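Local coordinates for purine catabolism protein pucG (Bacillus subtilis, PDB 3ISL) that transfers the amino group of (S)-ureidoglycine to glyoxylate with the help of pyridoxal 5'-phosphate, yielding oxalurate and glycine in purine catabolism, at residues S201-I209 with E268-G279. Sequence-based numbering, arbitrary orientation.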
ATOM      1  N   SER A 201      -0.065 -11.166 -11.618  1.00 23.48           N
ATOM      2  CA  SER A 201       0.039 -10.088 -12.618  1.00 22.30           C
ATOM      3  C   SER A 201      -0.923  -8.944 -12.276  1.00 21.36           C
ATOM      4  O   SER A 201      -1.661  -8.430 -13.134  1.00 19.00           O
ATOM      5  CB  SER A 201      -0.237 -10.638 -14.041  1.00 22.12           C
ATOM      6  OG  SER A 201       0.935 -11.298 -14.460  1.00 24.77           O
ATOM      7  N   VAL A 202      -0.913  -8.580 -11.005  1.00 22.53           N
ATOM      8  CA  VAL A 202      -1.593  -7.372 -10.529  1.00 24.74           C
ATOM      9  C   VAL A 202      -0.586  -6.354 -10.038  1.00 25.71           C
ATOM     10  O   VAL A 202       0.364  -6.740  -9.436  1.00 27.92           O
ATOM     11  CB  VAL A 202      -2.663  -7.768  -9.477  1.00 24.69           C
ATOM     12  CG1 VAL A 202      -3.206  -6.572  -8.678  1.00 21.31           C
ATOM     13  CG2 VAL A 202      -3.756  -8.549 -10.198  1.00 21.79           C
ATOM     14  N   PRO A 203      -0.778  -5.036 -10.325  1.00 26.44           N
ATOM     15  CA  PRO A 203       0.253  -4.073  -9.851  1.00 27.04           C
ATOM     16  C   PRO A 203       0.618  -4.326  -8.396  1.00 27.83           C
ATOM     17  O   PRO A 203      -0.283  -4.602  -7.585  1.00 27.68           O
ATOM     18  CB  PRO A 203      -0.437  -2.711  -9.997  1.00 25.86           C
ATOM     19  CG  PRO A 203      -1.279  -2.947 -11.193  1.00 28.65           C
ATOM     20  CD  PRO A 203      -1.864  -4.359 -11.020  1.00 24.44           C
ATOM     21  N   SER A 204       1.922  -4.211  -8.076  1.00 30.33           N
ATOM     22  CA  SER A 204       2.424  -4.511  -6.724  1.00 33.13           C
ATOM     23  C   SER A 204       1.825  -3.479  -5.814  1.00 32.72           C
ATOM     24  O   SER A 204       1.410  -2.424  -6.298  1.00 32.87           O
ATOM     25  CB  SER A 204       3.934  -4.425  -6.697  1.00 32.83           C
ATOM     26  OG  SER A 204       4.248  -3.471  -7.696  1.00 39.77           O
ATOM     27  N   GLY A 205       1.822  -3.764  -4.523  1.00 33.00           N
ATOM     28  CA  GLY A 205       1.177  -2.877  -3.564  1.00 34.92           C
ATOM     29  C   GLY A 205      -0.113  -3.367  -2.923  1.00 35.20           C
ATOM     30  O   GLY A 205      -0.852  -2.581  -2.301  1.00 34.26           O
ATOM     31  N   MET A 206      -0.374  -4.687  -3.002  1.00 36.43           N
ATOM     32  CA  MET A 206      -1.360  -5.260  -2.073  1.00 36.82           C
ATOM     33  C   MET A 206      -0.962  -6.662  -1.774  1.00 37.14           C
ATOM     34  O   MET A 206      -0.189  -7.249  -2.561  1.00 37.32           O
ATOM     35  CB  MET A 206      -2.801  -5.172  -2.599  1.00 38.92           C
ATOM     36  CG  MET A 206      -3.737  -4.129  -1.885  1.00 33.58           C
ATOM     37  SD  MET A 206      -5.256  -4.498  -2.736  1.00 43.37           S
ATOM     38  CE  MET A 206      -6.585  -3.699  -1.841  1.00 30.70           C
ATOM     39  N   ALA A 207      -1.429  -7.167  -0.614  1.00 35.65           N
ATOM     40  CA  ALA A 207      -1.030  -8.456  -0.128  1.00 34.10           C
ATOM     41  C   ALA A 207      -2.279  -9.249   0.340  1.00 32.70           C
ATOM     42  O   ALA A 207      -2.789  -9.023   1.417  1.00 35.22           O
ATOM     43  CB  ALA A 207      -0.032  -8.292   1.009  1.00 34.56           C
ATOM     44  N   PRO A 208      -2.788 -10.146  -0.491  1.00 30.12           N
ATOM     45  CA  PRO A 208      -3.912 -11.043  -0.117  1.00 28.82           C
ATOM     46  C   PRO A 208      -3.469 -12.025   0.969  1.00 26.22           C
ATOM     47  O   PRO A 208      -2.406 -12.658   0.842  1.00 25.71           O
ATOM     48  CB  PRO A 208      -4.202 -11.854  -1.400  1.00 27.78           C
ATOM     49  CG  PRO A 208      -3.456 -11.201  -2.487  1.00 29.52           C
ATOM     50  CD  PRO A 208      -2.326 -10.360  -1.866  1.00 30.06           C
ATOM     51  N   ILE A 209      -4.289 -12.156   1.992  1.00 25.80           N
ATOM     52  CA  ILE A 209      -3.975 -13.056   3.104  1.00 25.94           C
ATOM     53  C   ILE A 209      -5.138 -13.941   3.342  1.00 24.70           C
ATOM     54  O   ILE A 209      -6.258 -13.574   3.018  1.00 25.66           O
ATOM     55  CB  ILE A 209      -3.598 -12.324   4.430  1.00 25.17           C
ATOM     56  CG1 ILE A 209      -4.766 -11.519   4.970  1.00 26.08           C
ATOM     57  CG2 ILE A 209      -2.401 -11.408   4.235  1.00 27.33           C
ATOM     58  CD1 ILE A 209      -4.468 -10.834   6.375  1.00 28.15           C
ATOM     59  N   GLU A 268      -9.425   1.894   2.486  1.00 28.08           N
ATOM     60  CA  GLU A 268      -9.035   0.892   1.501  1.00 28.55           C
ATOM     61  C   GLU A 268      -8.525   1.567   0.174  1.00 27.89           C
ATOM     62  O   GLU A 268      -8.984   2.683  -0.171  1.00 29.22           O
ATOM     63  CB  GLU A 268     -10.208  -0.080   1.238  1.00 30.08           C
ATOM     64  CG  GLU A 268      -9.784  -1.356   0.456  1.00 26.85           C
ATOM     65  CD  GLU A 268      -8.635  -2.107   1.135  1.00 32.24           C
ATOM     66  OE1 GLU A 268      -7.910  -2.936   0.452  1.00 31.83           O
ATOM     67  OE2 GLU A 268      -8.454  -1.862   2.352  1.00 31.98           O
ATOM     68  N   ALA A 269      -7.567   0.939  -0.503  1.00 24.22           N
ATOM     69  CA  ALA A 269      -7.012   1.479  -1.708  1.00 23.38           C
ATOM     70  C   ALA A 269      -7.936   1.088  -2.860  1.00 23.68           C
ATOM     71  O   ALA A 269      -7.912  -0.096  -3.318  1.00 23.57           O
ATOM     72  CB  ALA A 269      -5.646   0.930  -1.955  1.00 22.82           C
ATOM     73  N   THR A 270      -8.711   2.058  -3.313  1.00 20.21           N
ATOM     74  CA  THR A 270      -9.793   1.839  -4.278  1.00 19.66           C
ATOM     75  C   THR A 270      -9.398   1.215  -5.569  1.00 16.62           C
ATOM     76  O   THR A 270      -9.901   0.140  -5.905  1.00 17.73           O
ATOM     77  CB  THR A 270     -10.551   3.108  -4.615  1.00 20.10           C
ATOM     78  OG1 THR A 270     -10.781   3.837  -3.399  1.00 25.99           O
ATOM     79  CG2 THR A 270     -11.964   2.710  -5.420  1.00 20.75           C
ATOM     80  N   THR A 271      -8.439   1.830  -6.258  1.00 16.49           N
ATOM     81  CA  THR A 271      -8.015   1.389  -7.546  1.00 15.88           C
ATOM     82  C   THR A 271      -7.258   0.049  -7.446  1.00 16.21           C
ATOM     83  O   THR A 271      -7.387  -0.794  -8.335  1.00 15.92           O
ATOM     84  CB  THR A 271      -7.152   2.456  -8.247  1.00 15.07           C
ATOM     85  OG1 THR A 271      -7.956   3.595  -8.501  1.00 16.43           O
ATOM     86  CG2 THR A 271      -6.559   1.879  -9.566  1.00 11.76           C
ATOM     87  N   MET A 272      -6.473  -0.148  -6.386  1.00 15.05           N
ATOM     88  CA  MET A 272      -5.708  -1.400  -6.234  1.00 17.36           C
ATOM     89  C   MET A 272      -6.649  -2.585  -5.994  1.00 17.02           C
ATOM     90  O   MET A 272      -6.355  -3.689  -6.385  1.00 17.79           O
ATOM     91  CB  MET A 272      -4.656  -1.324  -5.103  1.00 16.10           C
ATOM     92  CG  MET A 272      -3.396  -0.522  -5.531  1.00 22.16           C
ATOM     93  SD  MET A 272      -2.599  -1.159  -7.054  1.00 28.27           S
ATOM     94  CE  MET A 272      -2.316  -2.916  -6.688  1.00 30.46           C
ATOM     95  N   LEU A 273      -7.765  -2.316  -5.340  1.00 17.34           N
ATOM     96  CA  LEU A 273      -8.836  -3.309  -5.163  1.00 18.43           C
ATOM     97  C   LEU A 273      -9.548  -3.667  -6.467  1.00 17.83           C
ATOM     98  O   LEU A 273      -9.793  -4.850  -6.706  1.00 19.66           O
ATOM     99  CB  LEU A 273      -9.888  -2.815  -4.125  1.00 17.26           C
ATOM    100  CG  LEU A 273     -10.926  -3.929  -3.802  1.00 20.59           C
ATOM    101  CD1 LEU A 273     -10.252  -5.113  -3.190  1.00 20.96           C
ATOM    102  CD2 LEU A 273     -12.094  -3.494  -2.930  1.00 21.04           C
ATOM    103  N   TYR A 274      -9.847  -2.662  -7.321  1.00 16.38           N
ATOM    104  CA  TYR A 274     -10.349  -2.921  -8.658  1.00 15.45           C
ATOM    105  C   TYR A 274      -9.421  -3.921  -9.348  1.00 16.23           C
ATOM    106  O   TYR A 274      -9.892  -4.929  -9.960  1.00 14.24           O
ATOM    107  CB  TYR A 274     -10.405  -1.627  -9.542  1.00 15.87           C
ATOM    108  CG  TYR A 274     -11.475  -0.583  -9.201  1.00 17.74           C
ATOM    109  CD1 TYR A 274     -12.542  -0.876  -8.340  1.00 16.44           C
ATOM    110  CD2 TYR A 274     -11.427   0.696  -9.795  1.00 20.52           C
ATOM    111  CE1 TYR A 274     -13.537   0.094  -8.072  1.00 13.31           C
ATOM    112  CE2 TYR A 274     -12.362   1.648  -9.529  1.00 13.54           C
ATOM    113  CZ  TYR A 274     -13.438   1.355  -8.670  1.00 15.24           C
ATOM    114  OH  TYR A 274     -14.390   2.371  -8.392  1.00 15.21           O
ATOM    115  N   ALA A 275      -8.125  -3.595  -9.284  1.00 15.31           N
ATOM    116  CA  ALA A 275      -7.100  -4.351  -9.983  1.00 15.49           C
ATOM    117  C   ALA A 275      -6.992  -5.776  -9.429  1.00 14.71           C
ATOM    118  O   ALA A 275      -6.962  -6.704 -10.180  1.00 15.57           O
ATOM    119  CB  ALA A 275      -5.753  -3.610  -9.988  1.00 12.54           C
ATOM    120  N   LEU A 276      -7.028  -5.943  -8.123  1.00 15.09           N
ATOM    121  CA  LEU A 276      -6.998  -7.270  -7.520  1.00 14.50           C
ATOM    122  C   LEU A 276      -8.230  -8.111  -7.908  1.00 14.64           C
ATOM    123  O   LEU A 276      -8.118  -9.281  -8.333  1.00 16.04           O
ATOM    124  CB  LEU A 276      -6.925  -7.130  -5.961  1.00 12.23           C
ATOM    125  CG  LEU A 276      -6.861  -8.437  -5.221  1.00 13.38           C
ATOM    126  CD1 LEU A 276      -5.593  -9.342  -5.664  1.00 11.33           C
ATOM    127  CD2 LEU A 276      -6.836  -8.184  -3.742  1.00 14.20           C
ATOM    128  N   ARG A 277      -9.401  -7.534  -7.695  1.00 15.89           N
ATOM    129  CA  ARG A 277     -10.649  -8.141  -8.159  1.00 17.12           C
ATOM    130  C   ARG A 277     -10.540  -8.659  -9.597  1.00 16.73           C
ATOM    131  O   ARG A 277     -10.760  -9.863  -9.872  1.00 15.79           O
ATOM    132  CB  ARG A 277     -11.765  -7.103  -7.994  1.00 17.48           C
ATOM    133  CG  ARG A 277     -13.268  -7.641  -8.003  1.00 19.79           C
ATOM    134  CD  ARG A 277     -13.795  -7.733  -9.405  1.00 22.78           C
ATOM    135  NE  ARG A 277     -15.219  -8.073  -9.395  1.00 22.53           N
ATOM    136  CZ  ARG A 277     -15.942  -8.392 -10.462  1.00 22.45           C
ATOM    137  NH1 ARG A 277     -15.380  -8.355 -11.675  1.00 23.24           N
ATOM    138  NH2 ARG A 277     -17.247  -8.706 -10.313  1.00 17.89           N
ATOM    139  N   GLU A 278     -10.140  -7.784 -10.532  1.00 16.81           N
ATOM    140  CA  GLU A 278     -10.030  -8.247 -11.910  1.00 17.76           C
ATOM    141  C   GLU A 278      -8.938  -9.287 -12.104  1.00 16.14           C
ATOM    142  O   GLU A 278      -9.145 -10.220 -12.848  1.00 16.72           O
ATOM    143  CB  GLU A 278      -9.890  -7.112 -12.922  1.00 17.35           C
ATOM    144  CG  GLU A 278     -11.045  -6.162 -12.940  1.00 22.02           C
ATOM    145  CD  GLU A 278     -12.374  -6.795 -13.435  1.00 25.51           C
ATOM    146  OE1 GLU A 278     -12.884  -6.429 -14.519  1.00 26.07           O
ATOM    147  OE2 GLU A 278     -12.928  -7.623 -12.704  1.00 26.64           O
ATOM    148  N   GLY A 279      -7.788  -9.116 -11.455  1.00 15.81           N
ATOM    149  CA  GLY A 279      -6.682 -10.087 -11.583  1.00 16.23           C
ATOM    150  C   GLY A 279      -7.022 -11.488 -11.077  1.00 16.45           C
ATOM    151  O   GLY A 279      -6.778 -12.474 -11.769  1.00 15.97           O
TER
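With chi1 of 167° setting CG1 opposite its backbone N, Val202 straddles one turn of helix 270-279: CG1 rests beside Ala275 CB, 4.1 Å away, and CG2 lies 3.6 Å from Gly279 CA. Glycine suits that helix position, since a CB there would run into Val202 CG2. Met272 is bent at chi2 and chi3, which curls its thioether back against the loop, where SD lies 4.0 Å from Pro203 CB. Met206, extended beyond CG, runs antiparallel alongside the Met272 side chain; its SD sits 4.0 Å from Met272 CB and 4.1 Å from Leu276 CD2, long unbranched chains following the curved seam between loop and helix. Strand 206-209, antiparallel to both neighbours, belongs to the mixed seven-stranded fold-type I sheet of this class-V aminotransferase; its axis and that of helix 270-279 cross at -53°. Residues 201-205 follow Lys198, the cofactor lysine, unmodified in this structure; Ser204, its side chain about 5 Å from a bound pyridoxal phosphate, hydrogen-bonds through OG to Glu268 O of the second subunit. Replacing Val202 by alanine would probably leave Ala275 CB and Gly279 CA without their methyl neighbours and open a gap between loop and helix. Further along the strand, the rigid ring of Pro208 offers CG to Leu276 CD1 at 4.3 Å.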